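Local coordinates for putative hydrogenase (Pyrococcus furiosus, PDB 3LYU), which is probably a flavin- and [2Fe-2S]-binding oxidoreductase as a whole protein, of which this chain is one alpha-beta domain, at residues 9-14 with 30-35; 52-57 with 82-87; 73-78 with 92-97. One frame throughout, in Å; residues are numbered along the deposited sequence.

Contact 1. Residues 9-14 with 30-35; sequences LGTPVP and IVEVYP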
loop_
_atom_site.group_PDB
_atom_site.type_symbol
_atom_site.label_atom_id
_atom_site.label_comp_id
_atom_site.label_asym_id
_atom_site.label_seq_id
_atom_site.Cartn_x
_atom_site.Cartn_y
_atom_site.Cartn_z
ATOM N N LEU B 9 0.148 -5.245 -13.376
ATOM C CA LEU B 9 -1.002 -6.132 -13.507
ATOM C C LEU B 9 -2.311 -5.347 -13.450
ATOM O O LEU B 9 -2.310 -4.141 -13.186
ATOM C CB LEU B 9 -0.984 -7.186 -12.400
ATOM C CG LEU B 9 0.226 -8.118 -12.366
ATOM C CD1 LEU B 9 -0.019 -9.183 -11.327
ATOM C CD2 LEU B 9 0.453 -8.761 -13.731
ATOM N N GLY B 10 -3.424 -6.031 -13.705
ATOM C CA GLY B 10 -4.711 -5.363 -13.655
ATOM C C GLY B 10 -4.999 -4.898 -12.246
ATOM O O GLY B 10 -4.398 -5.375 -11.286
ATOM N N THR B 11 -5.913 -3.952 -12.118
ATOM C CA THR B 11 -6.281 -3.438 -10.808
ATOM C C THR B 11 -6.726 -4.571 -9.880
ATOM O O THR B 11 -7.734 -5.223 -10.142
ATOM C CB THR B 11 -7.441 -2.410 -10.929
ATOM O OG1 THR B 11 -7.012 -1.301 -11.723
ATOM C CG2 THR B 11 -7.881 -1.907 -9.557
ATOM N N PRO B 12 -5.978 -4.821 -8.785
ATOM C CA PRO B 12 -6.346 -5.885 -7.845
ATOM C C PRO B 12 -7.671 -5.528 -7.203
ATOM O O PRO B 12 -7.810 -4.465 -6.602
ATOM C CB PRO B 12 -5.199 -5.878 -6.848
ATOM C CG PRO B 12 -4.792 -4.435 -6.830
ATOM C CD PRO B 12 -4.794 -4.092 -8.299
ATOM N N VAL B 13 -8.646 -6.419 -7.326
ATOM C CA VAL B 13 -9.968 -6.153 -6.785
ATOM C C VAL B 13 -10.457 -7.354 -5.987
ATOM O O VAL B 13 -10.041 -8.485 -6.253
ATOM C CB VAL B 13 -10.941 -5.825 -7.958
ATOM C CG1 VAL B 13 -11.324 -7.100 -8.711
ATOM C CG2 VAL B 13 -12.148 -5.087 -7.454
ATOM N N PRO B 14 -11.309 -7.121 -4.974
ATOM C CA PRO B 14 -11.855 -8.194 -4.137
ATOM C C PRO B 14 -13.021 -8.920 -4.814
ATOM O O PRO B 14 -13.876 -8.296 -5.440
ATOM C CB PRO B 14 -12.283 -7.451 -2.876
ATOM C CG PRO B 14 -12.710 -6.139 -3.406
ATOM C CD PRO B 14 -11.607 -5.808 -4.380
ATOM N N ILE B 30 -12.237 0.543 -20.581
ATOM C CA ILE B 30 -13.186 -0.578 -20.626
ATOM C C ILE B 30 -12.505 -1.937 -20.835
ATOM O O ILE B 30 -13.020 -2.974 -20.423
ATOM C CB ILE B 30 -14.264 -0.368 -21.733
ATOM C CG1 ILE B 30 -15.486 -1.259 -21.476
ATOM C CG2 ILE B 30 -13.683 -0.687 -23.099
ATOM C CD1 ILE B 30 -16.232 -0.911 -20.220
ATOM N N VAL B 31 -11.344 -1.931 -21.468
ATOM C CA VAL B 31 -10.612 -3.166 -21.699
ATOM C C VAL B 31 -10.271 -3.841 -20.370
ATOM O O VAL B 31 -10.372 -5.065 -20.225
ATOM C CB VAL B 31 -9.306 -2.882 -22.451
ATOM C CG1 VAL B 31 -8.574 -4.194 -22.758
ATOM C CG2 VAL B 31 -9.613 -2.106 -23.722
ATOM N N GLU B 32 -9.872 -3.024 -19.402
ATOM C CA GLU B 32 -9.495 -3.511 -18.086
ATOM C C GLU B 32 -10.688 -3.889 -17.206
ATOM O O GLU B 32 -10.640 -4.881 -16.484
ATOM C CB GLU B 32 -8.622 -2.460 -17.393
ATOM C CG GLU B 32 -7.997 -2.915 -16.096
ATOM C CD GLU B 32 -6.942 -1.959 -15.596
ATOM O OE1 GLU B 32 -6.411 -2.184 -14.478
ATOM O OE2 GLU B 32 -6.640 -0.985 -16.325
ATOM N N VAL B 33 -11.757 -3.109 -17.254
ATOM C CA VAL B 33 -12.922 -3.437 -16.438
ATOM C C VAL B 33 -13.614 -4.693 -16.964
ATOM O O VAL B 33 -14.290 -5.397 -16.218
ATOM C CB VAL B 33 -13.947 -2.234 -16.348
ATOM C CG1 VAL B 33 -13.751 -1.269 -17.488
ATOM C CG2 VAL B 33 -15.382 -2.747 -16.369
ATOM N N TYR B 34 -13.426 -4.997 -18.244
ATOM C CA TYR B 34 -14.062 -6.177 -18.813
ATOM C C TYR B 34 -13.839 -7.433 -17.979
ATOM O O TYR B 34 -14.791 -7.965 -17.406
ATOM C CB TYR B 34 -13.591 -6.413 -20.248
ATOM C CG TYR B 34 -14.092 -7.716 -20.833
ATOM C CD1 TYR B 34 -15.447 -8.082 -20.740
ATOM C CD2 TYR B 34 -13.222 -8.576 -21.503
ATOM C CE1 TYR B 34 -15.917 -9.273 -21.303
ATOM C CE2 TYR B 34 -13.682 -9.764 -22.074
ATOM C CZ TYR B 34 -15.025 -10.108 -21.973
ATOM O OH TYR B 34 -15.462 -11.278 -22.551
ATOM N N PRO B 35 -12.590 -7.927 -17.896
ATOM C CA PRO B 35 -12.345 -9.135 -17.098
ATOM C C PRO B 35 -12.780 -9.033 -15.631
ATOM O O PRO B 35 -13.102 -10.023 -14.995
ATOM C CB PRO B 35 -10.846 -9.357 -17.257
ATOM C CG PRO B 35 -10.322 -7.981 -17.549
ATOM C CD PRO B 35 -11.336 -7.443 -18.496
#

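Contact 2. Residues 52-57 with 82-87; sequences VTFEPM and QDFLAN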
loop_
_atom_site.group_PDB
_atom_site.type_symbol
_atom_site.label_atom_id
_atom_site.label_comp_id
_atom_site.label_asym_id
_atom_site.label_seq_id
_atom_site.Cartn_x
_atom_site.Cartn_y
_atom_site.Cartn_z
ATOM N N VAL B 52 -18.131 4.823 -21.692
ATOM C CA VAL B 52 -18.283 6.156 -22.271
ATOM C C VAL B 52 -17.002 6.460 -23.038
ATOM O O VAL B 52 -15.909 6.494 -22.468
ATOM C CB VAL B 52 -18.530 7.236 -21.186
ATOM C CG1 VAL B 52 -18.843 8.571 -21.851
ATOM C CG2 VAL B 52 -19.680 6.812 -20.274
ATOM N N THR B 53 -17.143 6.651 -24.344
ATOM C CA THR B 53 -15.993 6.934 -25.199
ATOM C C THR B 53 -16.486 7.591 -26.486
ATOM O O THR B 53 -17.671 7.890 -26.597
ATOM C CB THR B 53 -15.224 5.630 -25.523
ATOM O OG1 THR B 53 -13.960 5.953 -26.109
ATOM C CG2 THR B 53 -16.020 4.748 -26.482
ATOM N N PHE B 54 -15.589 7.825 -27.445
ATOM C CA PHE B 54 -15.972 8.442 -28.719
ATOM C C PHE B 54 -16.518 7.396 -29.680
ATOM O O PHE B 54 -16.137 6.232 -29.612
ATOM C CB PHE B 54 -14.776 9.166 -29.338
ATOM C CG PHE B 54 -14.352 10.384 -28.573
ATOM C CD1 PHE B 54 -15.247 11.429 -28.358
ATOM C CD2 PHE B 54 -13.062 10.492 -28.067
ATOM C CE1 PHE B 54 -14.869 12.568 -27.653
ATOM C CE2 PHE B 54 -12.670 11.627 -27.358
ATOM C CZ PHE B 54 -13.578 12.670 -27.150
ATOM N N GLU B 55 -17.419 7.810 -30.563
ATOM C CA GLU B 55 -18.033 6.889 -31.508
ATOM C C GLU B 55 -17.082 5.874 -32.153
ATOM O O GLU B 55 -17.392 4.677 -32.226
ATOM C CB GLU B 55 -18.758 7.668 -32.605
ATOM C CG GLU B 55 -19.975 8.420 -32.117
ATOM C CD GLU B 55 -20.714 9.142 -33.236
ATOM O OE1 GLU B 55 -21.724 9.825 -32.938
ATOM O OE2 GLU B 55 -20.288 9.025 -34.409
ATOM N N PRO B 56 -15.917 6.336 -32.639
ATOM C CA PRO B 56 -14.943 5.442 -33.276
ATOM C C PRO B 56 -14.048 4.649 -32.315
ATOM O O PRO B 56 -12.989 4.167 -32.725
ATOM C CB PRO B 56 -14.124 6.399 -34.133
ATOM C CG PRO B 56 -14.063 7.623 -33.254
ATOM C CD PRO B 56 -15.505 7.748 -32.786
HETATM N N MSE B 57 -14.470 4.500 -31.059
HETATM C CA MSE B 57 -13.653 3.798 -30.073
HETATM C C MSE B 57 -14.321 2.758 -29.199
HETATM O O MSE B 57 -13.702 2.251 -28.260
HETATM C CB MSE B 57 -12.980 4.808 -29.159
HETATM C CG MSE B 57 -11.987 5.701 -29.851
HETATM SE SE MSE B 57 -11.258 6.906 -28.574
HETATM C CE MSE B 57 -10.619 5.605 -27.255
ATOM N N GLN B 82 -11.945 20.678 -33.257
ATOM C CA GLN B 82 -11.626 21.236 -31.946
ATOM C C GLN B 82 -10.486 20.467 -31.324
ATOM O O GLN B 82 -10.356 19.261 -31.541
ATOM C CB GLN B 82 -12.800 21.118 -30.990
ATOM C CG GLN B 82 -14.069 21.750 -31.436
ATOM C CD GLN B 82 -15.133 21.571 -30.393
ATOM O OE1 GLN B 82 -15.421 20.442 -29.982
ATOM N NE2 GLN B 82 -15.720 22.677 -29.940
ATOM N N ASP B 83 -9.676 21.157 -30.526
ATOM C CA ASP B 83 -8.571 20.495 -29.852
ATOM C C ASP B 83 -9.187 19.332 -29.085
ATOM O O ASP B 83 -10.354 19.381 -28.692
ATOM C CB ASP B 83 -7.824 21.467 -28.912
ATOM C CG ASP B 83 -8.691 22.004 -27.781
ATOM O OD1 ASP B 83 -9.853 22.400 -28.036
ATOM O OD2 ASP B 83 -8.197 22.050 -26.629
ATOM N N PHE B 84 -8.410 18.278 -28.895
ATOM C CA PHE B 84 -8.915 17.106 -28.205
ATOM C C PHE B 84 -9.481 17.405 -26.818
ATOM O O PHE B 84 -10.370 16.711 -26.334
ATOM C CB PHE B 84 -7.822 16.046 -28.104
ATOM C CG PHE B 84 -8.354 14.686 -27.823
ATOM C CD1 PHE B 84 -9.316 14.133 -28.656
ATOM C CD2 PHE B 84 -7.929 13.972 -26.715
ATOM C CE1 PHE B 84 -9.848 12.892 -28.387
ATOM C CE2 PHE B 84 -8.454 12.729 -26.433
ATOM C CZ PHE B 84 -9.414 12.182 -27.265
ATOM N N LEU B 85 -8.957 18.439 -26.180
ATOM C CA LEU B 85 -9.425 18.832 -24.860
ATOM C C LEU B 85 -10.912 19.196 -24.901
ATOM O O LEU B 85 -11.692 18.787 -24.042
ATOM C CB LEU B 85 -8.614 20.031 -24.378
ATOM C CG LEU B 85 -8.989 20.568 -22.999
ATOM C CD1 LEU B 85 -8.667 19.505 -21.950
ATOM C CD2 LEU B 85 -8.220 21.867 -22.719
ATOM N N ALA B 86 -11.289 19.975 -25.909
ATOM C CA ALA B 86 -12.662 20.397 -26.084
ATOM C C ALA B 86 -13.574 19.197 -26.266
ATOM O O ALA B 86 -14.731 19.235 -25.856
ATOM C CB ALA B 86 -12.766 21.312 -27.282
ATOM N N ASN B 87 -13.047 18.136 -26.876
ATOM C CA ASN B 87 -13.811 16.907 -27.125
ATOM C C ASN B 87 -13.961 16.011 -25.899
ATOM O O ASN B 87 -14.997 15.374 -25.716
ATOM C CB ASN B 87 -13.170 16.092 -28.255
ATOM C CG ASN B 87 -13.228 16.803 -29.593
ATOM O OD1 ASN B 87 -12.260 17.428 -30.018
ATOM N ND2 ASN B 87 -14.375 16.723 -30.259
#

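Contact 3. Residues 73-78 with 92-97; sequences VEPVPL and SQRLKE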
loop_
_atom_site.group_PDB
_atom_site.type_symbol
_atom_site.label_atom_id
_atom_site.label_comp_id
_atom_site.label_asym_id
_atom_site.label_seq_id
_atom_site.Cartn_x
_atom_site.Cartn_y
_atom_site.Cartn_z
ATOM N N VAL B 73 -23.503 1.581 -23.595
ATOM C CA VAL B 73 -22.472 2.265 -24.364
ATOM C C VAL B 73 -22.987 3.653 -24.728
ATOM O O VAL B 73 -24.085 3.795 -25.260
ATOM C CB VAL B 73 -22.101 1.492 -25.683
ATOM C CG1 VAL B 73 -20.909 2.165 -26.371
ATOM C CG2 VAL B 73 -21.763 0.043 -25.378
ATOM N N GLU B 74 -22.195 4.675 -24.417
ATOM C CA GLU B 74 -22.550 6.056 -24.722
ATOM C C GLU B 74 -21.484 6.634 -25.651
ATOM O O GLU B 74 -20.496 7.201 -25.181
ATOM C CB GLU B 74 -22.609 6.884 -23.437
ATOM C CG GLU B 74 -23.794 6.578 -22.567
ATOM C CD GLU B 74 -25.112 6.840 -23.276
ATOM O OE1 GLU B 74 -25.252 7.922 -23.894
ATOM O OE2 GLU B 74 -26.012 5.974 -23.209
ATOM N N PRO B 75 -21.667 6.496 -26.984
ATOM C CA PRO B 75 -20.708 7.005 -27.976
ATOM C C PRO B 75 -20.840 8.503 -28.226
ATOM O O PRO B 75 -21.842 8.971 -28.760
ATOM C CB PRO B 75 -21.031 6.183 -29.217
ATOM C CG PRO B 75 -22.512 6.086 -29.137
ATOM C CD PRO B 75 -22.774 5.787 -27.656
ATOM N N VAL B 76 -19.821 9.247 -27.827
ATOM C CA VAL B 76 -19.812 10.681 -28.011
ATOM C C VAL B 76 -19.108 10.959 -29.350
ATOM O O VAL B 76 -18.059 10.375 -29.646
ATOM C CB VAL B 76 -19.064 11.362 -26.842
ATOM C CG1 VAL B 76 -19.202 12.869 -26.936
ATOM C CG2 VAL B 76 -19.616 10.862 -25.517
ATOM N N PRO B 77 -19.695 11.834 -30.188
ATOM C CA PRO B 77 -19.142 12.197 -31.500
ATOM C C PRO B 77 -17.800 12.925 -31.417
ATOM O O PRO B 77 -17.671 13.944 -30.733
ATOM C CB PRO B 77 -20.237 13.068 -32.096
ATOM C CG PRO B 77 -20.808 13.742 -30.881
ATOM C CD PRO B 77 -20.927 12.598 -29.914
ATOM N N LEU B 78 -16.804 12.406 -32.128
ATOM C CA LEU B 78 -15.476 13.006 -32.113
ATOM C C LEU B 78 -15.374 14.161 -33.100
ATOM O O LEU B 78 -15.087 13.943 -34.274
ATOM C CB LEU B 78 -14.410 11.951 -32.449
ATOM C CG LEU B 78 -12.974 12.162 -31.934
ATOM C CD1 LEU B 78 -12.105 11.020 -32.428
ATOM C CD2 LEU B 78 -12.408 13.492 -32.400
ATOM N N SER B 92 -16.690 13.832 -20.682
ATOM C CA SER B 92 -16.787 14.072 -19.250
ATOM C C SER B 92 -18.236 14.422 -18.891
ATOM O O SER B 92 -18.763 13.967 -17.881
ATOM C CB SER B 92 -15.868 15.222 -18.843
ATOM O OG SER B 92 -14.504 14.894 -19.007
ATOM N N GLN B 93 -18.876 15.234 -19.724
ATOM C CA GLN B 93 -20.262 15.632 -19.506
ATOM C C GLN B 93 -21.219 14.447 -19.614
ATOM O O GLN B 93 -22.041 14.227 -18.734
ATOM C CB GLN B 93 -20.674 16.686 -20.531
ATOM C CG GLN B 93 -19.956 18.018 -20.411
ATOM C CD GLN B 93 -20.151 18.674 -19.046
ATOM O OE1 GLN B 93 -19.443 18.356 -18.081
ATOM N NE2 GLN B 93 -21.122 19.588 -18.959
ATOM N N ARG B 94 -21.116 13.702 -20.710
ATOM C CA ARG B 94 -21.958 12.533 -20.954
ATOM C C ARG B 94 -21.799 11.524 -19.824
ATOM O O ARG B 94 -22.719 10.770 -19.509
ATOM C CB ARG B 94 -21.557 11.884 -22.282
ATOM C CG ARG B 94 -22.302 10.602 -22.616
ATOM C CD ARG B 94 -23.733 10.884 -23.072
ATOM N NE ARG B 94 -23.778 11.523 -24.383
ATOM C CZ ARG B 94 -23.592 10.890 -25.537
ATOM N NH1 ARG B 94 -23.645 11.562 -26.681
ATOM N NH2 ARG B 94 -23.368 9.582 -25.549
ATOM N N LEU B 95 -20.616 11.522 -19.216
ATOM C CA LEU B 95 -20.290 10.610 -18.125
ATOM C C LEU B 95 -20.997 10.964 -16.810
ATOM O O LEU B 95 -21.494 10.077 -16.108
ATOM C CB LEU B 95 -18.773 10.585 -17.909
ATOM C CG LEU B 95 -18.199 9.578 -16.908
ATOM C CD1 LEU B 95 -18.431 8.152 -17.388
ATOM C CD2 LEU B 95 -16.713 9.845 -16.753
ATOM N N LYS B 96 -21.037 12.250 -16.475
ATOM C CA LYS B 96 -21.695 12.687 -15.247
ATOM C C LYS B 96 -23.190 12.482 -15.409
ATOM O O LYS B 96 -23.857 11.953 -14.519
ATOM C CB LYS B 96 -21.438 14.168 -14.994
ATOM C CG LYS B 96 -20.016 14.588 -15.262
ATOM C CD LYS B 96 -19.839 16.089 -15.105
ATOM C CE LYS B 96 -19.850 16.493 -13.645
ATOM N NZ LYS B 96 -19.547 17.943 -13.513
ATOM N N GLU B 97 -23.702 12.903 -16.563
ATOM C CA GLU B 97 -25.124 12.799 -16.876
ATOM C C GLU B 97 -25.681 11.380 -16.793
ATOM O O GLU B 97 -26.714 11.164 -16.163
ATOM C CB GLU B 97 -25.401 13.380 -18.273
ATOM C CG GLU B 97 -24.921 14.824 -18.459
ATOM C CD GLU B 97 -25.239 15.394 -19.832
ATOM O OE1 GLU B 97 -24.929 14.730 -20.845
ATOM O OE2 GLU B 97 -25.790 16.513 -19.898
#

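Contact 1. Residues 9-14 with 30-35
The Glu-32 carboxylate, the flat group of this contact, is met at OE1 alone by the 9-14 loop: Thr-11 N arrives almost on the extension of the C-O bond, while Thr-11 OG1 comes from above the plane, 46° out of it. Both are hydrogen bonds. The amide gives 3.0 Å from Thr-11 N to Glu-32 OE1, with a fairly straight N-H...O angle of 149°; the hydroxyl gives the same 3.0 Å from Thr-11 OG1 to Glu-32 OE1. One acceptor atom is therefore gripped by two donors of a single residue. That is possible because Thr-11 OG1 lies beside its own backbone N (chi1 -62°), which turns both donors to the same oxygen. Glu-32 reaches across with an extended chain, and the two side chains meet at about a right angle. Gly-10 CA lies beside the same oxygen, 3.7 Å from Glu-32 OE1. Glu-32 also touches Val-114 of strand 110-114 and Val-117 of the third subunit, and Val-13 packs on Ile-36 and Trp-40 of helix 29-42. Thr-11 thus pins the loop leading into strand 20-26 of the parallel sheet to the early part of helix 29-42, which follows that strand.

Contact 2. Residues 52-57 with 82-87
Phe-54, the last residue of strand 46-54, faces Asn-87 in the first turn of helix 84-104, and their CA atoms, 8.9 Å apart, are the nearest across the two segments. That separation is bridged by the Phe-54 side chain, whose CG lies anti to its carbonyl carbon (chi1 -69°) and whose ring is directed at the helix. Its far end does the touching. Phe-54 CZ is 3.4 Å from the backbone atom Asn-87 O, which sits at the ring edge close to its plane, and 3.6 Å from Asn-87 CB. On the neighbouring corner, Phe-54 CE2 comes to 3.3 Å from Phe-84 CE1. The rings meet obliquely, centroids 5.4 Å apart and planes inclined at 60°. No hydrogen bond links the segments; ring-on-ring packing and the carbonyl oxygen at the ring edge make the contact. It lies at the C-terminal end of strand 46-54 in the parallel sheet of an alpha/beta domain, where the strand gives way to a tight turn: Met-57 N bonds back to Phe-54 O at 2.8 Å. Asp-83 takes the N-cap position of the helix, so Phe-84 stands in its opening turn. Its CG is anti to the backbone N (chi1 -161°), an orientation that carries the ring end towards Phe-54. Val-76, Leu-78 and Val-91 also pack on Phe-54, burying it between sheet, loop and helix, while Phe-84 additionally meets Pro-56 of the third subunit.

Contact 3. Residues 73-78 with 92-97
Arg-94 lies across Glu-74, Pro-75 and Val-76 of strand 70-76, and its guanidinium group carries the polar part of the contact. The salt bridge joins Arg-94 NH2 to Glu-74 OE1 at 3.0 Å, but as a hydrogen bond it is weak: the N-H...O angle is only 121°, and the carboxylate and guanidinium planes stand 77° apart, which rules out a flat two-pronged pairing. Attraction of charge probably matters here more than bond direction. The other carboxylate oxygen, Glu-74 OE2, has its own cation in Lys-98, so Glu-74 is shared between two bases on the same helix. Pro-75 O approaches the guanidinium at its edge, near the plane, 3.6 Å from Arg-94 NH2. On the apolar side, Val-76 CG2 sits 3.9 Å above the guanidinium plane, over its centre, and also 3.9 Å from Arg-94 CB. Arg-94 leaves its helix with CG anti to the backbone N (chi1 176°), then bends at the next two torsions, folding the charged end back over Val-76 and down to Glu-74. A leucine at Arg-94 would probably leave Glu-74 OE1 without this cation and strip Val-76 CG2 of the flat group beneath it. Away from this pairing, Ser-92 OG is hydrogen-bonded to Asp-119 OD1 and Met-88 O, two acceptors that must share its one hydrogen. The strand and helix segments run roughly antiparallel, their axes approaching to 9.5 Å. This is the packing of a helix against its preceding strand in a beta-alpha-beta crossover, here leading from the outermost strand of this chain's sheet, 70-76, through helix 84-104 to strand 110-114, as in Rossmann-like nucleotide-binding domains.

How the contacts relate
Contacts 2 and 3 both set helix 84-104 against the sheet, and with centres 9 Å apart they touch: strands 46-54 and 70-76 are neighbours, joined by probable backbone hydrogen bonds from Glu-55 N to Val-76 O and from Val-76 N to Thr-53 O. Their chemistry differs with depth. Contact 2 is buried and built on aromatic packing, whereas contact 3 lies at the surface and pairs a salt bridge, weak as a hydrogen bond, with Val-76 packed on the guanidinium face. Contact 1, partly buried, lies across the chain's centre from contact 3 and ties a loop to helix 29-42 chiefly through two hydrogen bonds to one carboxylate oxygen. Contacts 1 and 2 both meet the third subunit.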